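Local coordinates for 1-Pyrroline-5-Carboxylate reductase (Streptococcus pyogenes, PDB 2AMF) that catalyses the NAD(P)H-dependent reduction of 1-pyrroline-5-carboxylate to L-proline, the last step of proline biosynthesis, at the interface of chains A and B. Residues are numbered along the deposited sequence; one frame, centred on the assembly and turned at random. Chains: chain A/B, 1-Pyrroline-5-Carboxylate reductase.

The interface of chains A and B. Residues chain A 234, 237-238, 242; chain B 237, 242-243.
A:Glu237 and B:Glu237, each near the end of helix 228-239, face each other across a two-fold axis, and each reaches over the threonine in the first turn of the partner's helix 241-258. The carboxylates stand almost perpendicular, their planes 88° apart, and OE1 of A:Glu237 lies 3.7 Å from OE1 of B:Glu237. Two like acidic groups so near would repel if both were charged; bound water, and possibly a proton, may ease this.

Polar contact between the chains runs through water in this patch. Water 2 joins OE1 of A:Glu237 to OE2 of B:Glu237 and the hydroxyl OG1 of B:Thr242; water 3 is its symmetry twin, linking A:Glu237 OE2, B:Glu237 OE1 and A:Thr242 OG1. Each of these two waters appears to tie both acids to one threonine, though its distances to OE2 and OG1 are unusually short and uncertain in detail. Water 1 lies 2.8 Å from A:Glu237 OE1 and accepts the backbone N-H of B:Ala243 at 3.1 Å, nearly straight at 164°, so that carboxylate is coupled to the first turn of the opposing helix.

Carbon packing flanks the waters. With CG anti to the carbonyl carbon (chi1 -74°), A:Glu237 CG comes 4.0 Å from the methyl CG2 of B:Thr242. The bend at chi2 then carries the carboxylate over the threonine, OE1 of A:Glu237 packing, without bonding, 3.6 Å from B:Thr242 CB; the two-fold repeats both contacts. That methyl lies anti to its own backbone N, while the hydroxyl turns to the water. Beyond it, A:Met234 SD adds a looser flank. The CB of B:Ala243 presses on the helix backbone at A:Arg238, 3.6 Å from its CA.

This helical contact forms part of the two-fold A-B interface, probably the dimer made by the family's C-terminal dimerisation region, within a ten-subunit assembly.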
ATOM      1  N   MET A 234      19.045   5.680   2.415  1.00 23.42           N
ATOM      2  CA  MET A 234      17.737   6.019   3.002  1.00 24.63           C
ATOM      3  C   MET A 234      16.582   5.601   2.068  1.00 24.89           C
ATOM      4  O   MET A 234      15.497   5.220   2.529  1.00 26.10           O
ATOM      5  CB  MET A 234      17.636   7.485   3.426  1.00 24.09           C
ATOM      6  CG  MET A 234      18.250   7.870   4.827  1.00 26.99           C
ATOM      7  SD  MET A 234      17.958   6.805   6.280  1.00 25.64           S
ATOM      8  CE  MET A 234      19.348   5.755   5.987  1.00 20.80           C
ATOM      9  N   GLU A 237      16.113   1.938   2.761  1.00 25.82           N
ATOM     10  CA  GLU A 237      15.274   1.941   3.956  1.00 25.19           C
ATOM     11  C   GLU A 237      13.837   2.231   3.633  1.00 24.70           C
ATOM     12  O   GLU A 237      12.974   1.479   4.055  1.00 25.01           O
ATOM     13  CB  GLU A 237      15.767   2.963   5.000  1.00 25.16           C
ATOM     14  CG  GLU A 237      17.024   2.545   5.734  1.00 28.02           C
ATOM     15  CD  GLU A 237      16.876   1.188   6.418  1.00 31.97           C
ATOM     16  OE1 GLU A 237      15.796   0.932   7.039  1.00 33.41           O
ATOM     17  OE2 GLU A 237      17.831   0.374   6.298  1.00 32.34           O
ATOM     18  N   ARG A 238      13.571   3.337   2.924  1.00 24.20           N
ATOM     19  CA  ARG A 238      12.206   3.698   2.555  1.00 24.03           C
ATOM     20  C   ARG A 238      11.461   2.519   1.907  1.00 24.18           C
ATOM     21  O   ARG A 238      10.285   2.266   2.202  1.00 23.38           O
ATOM     22  CB  ARG A 238      12.187   4.912   1.611  1.00 24.11           C
ATOM     23  CG  ARG A 238      10.779   5.498   1.408  1.00 24.15           C
ATOM     24  CD  ARG A 238      10.714   6.690   0.449  1.00 23.87           C
ATOM     25  NE  ARG A 238      11.057   6.374  -0.954  1.00 25.37           N
ATOM     26  CZ  ARG A 238      10.177   6.010  -1.887  1.00 26.26           C
ATOM     27  NH1 ARG A 238       8.897   5.875  -1.584  1.00 27.02           N
ATOM     28  NH2 ARG A 238      10.573   5.763  -3.128  1.00 25.39           N
ATOM     29  N   THR A 242      15.983  -4.456   3.800  1.00 23.68           N
ATOM     30  CA  THR A 242      16.281  -5.438   4.824  1.00 23.03           C
ATOM     31  C   THR A 242      15.049  -6.305   5.095  1.00 23.19           C
ATOM     32  O   THR A 242      15.173  -7.517   5.197  1.00 23.66           O
ATOM     33  CB  THR A 242      16.748  -4.720   6.132  1.00 23.53           C
ATOM     34  OG1 THR A 242      17.934  -3.963   5.852  1.00 25.53           O
ATOM     35  CG2 THR A 242      17.018  -5.701   7.271  1.00 20.83           C
TER
ATOM     36  N   GLU B 237      11.710  -3.342  11.077  1.00 25.82           N
ATOM     37  CA  GLU B 237      12.157  -3.325   9.687  1.00 25.19           C
ATOM     38  C   GLU B 237      11.015  -3.486   8.727  1.00 24.70           C
ATOM     39  O   GLU B 237      10.893  -2.684   7.817  1.00 25.01           O
ATOM     40  CB  GLU B 237      13.202  -4.426   9.408  1.00 25.16           C
ATOM     41  CG  GLU B 237      14.574  -4.140   9.982  1.00 28.02           C
ATOM     42  CD  GLU B 237      15.138  -2.804   9.506  1.00 31.97           C
ATOM     43  OE1 GLU B 237      15.005  -2.486   8.281  1.00 33.41           O
ATOM     44  OE2 GLU B 237      15.682  -2.065  10.371  1.00 32.34           O
ATOM     45  N   THR B 242      12.975   2.994  10.603  1.00 23.68           N
ATOM     46  CA  THR B 242      14.048   3.907  10.261  1.00 23.03           C
ATOM     47  C   THR B 242      13.595   4.860   9.152  1.00 23.19           C
ATOM     48  O   THR B 242      13.848   6.052   9.238  1.00 23.66           O
ATOM     49  CB  THR B 242      15.311   3.102   9.813  1.00 23.53           C
ATOM     50  OG1 THR B 242      15.740   2.263  10.896  1.00 25.53           O
ATOM     51  CG2 THR B 242      16.459   4.012   9.380  1.00 20.83           C
ATOM     52  N   ALA B 243      12.950   4.329   8.106  1.00 22.81           N
ATOM     53  CA  ALA B 243      12.372   5.156   7.029  1.00 22.61           C
ATOM     54  C   ALA B 243      11.380   6.198   7.552  1.00 22.24           C
ATOM     55  O   ALA B 243      11.351   7.360   7.111  1.00 22.19           O
ATOM     56  CB  ALA B 243      11.673   4.271   6.025  1.00 22.52           C
TER
HETATM   57  O   HOH W   1      13.104   1.239   7.555  1.00 27.33           O
HETATM   58  O   HOH W   2      16.462   0.128   9.739  1.00 29.72           O
HETATM   59  O   HOH W   3      17.619  -1.849   7.212  1.00 29.72           O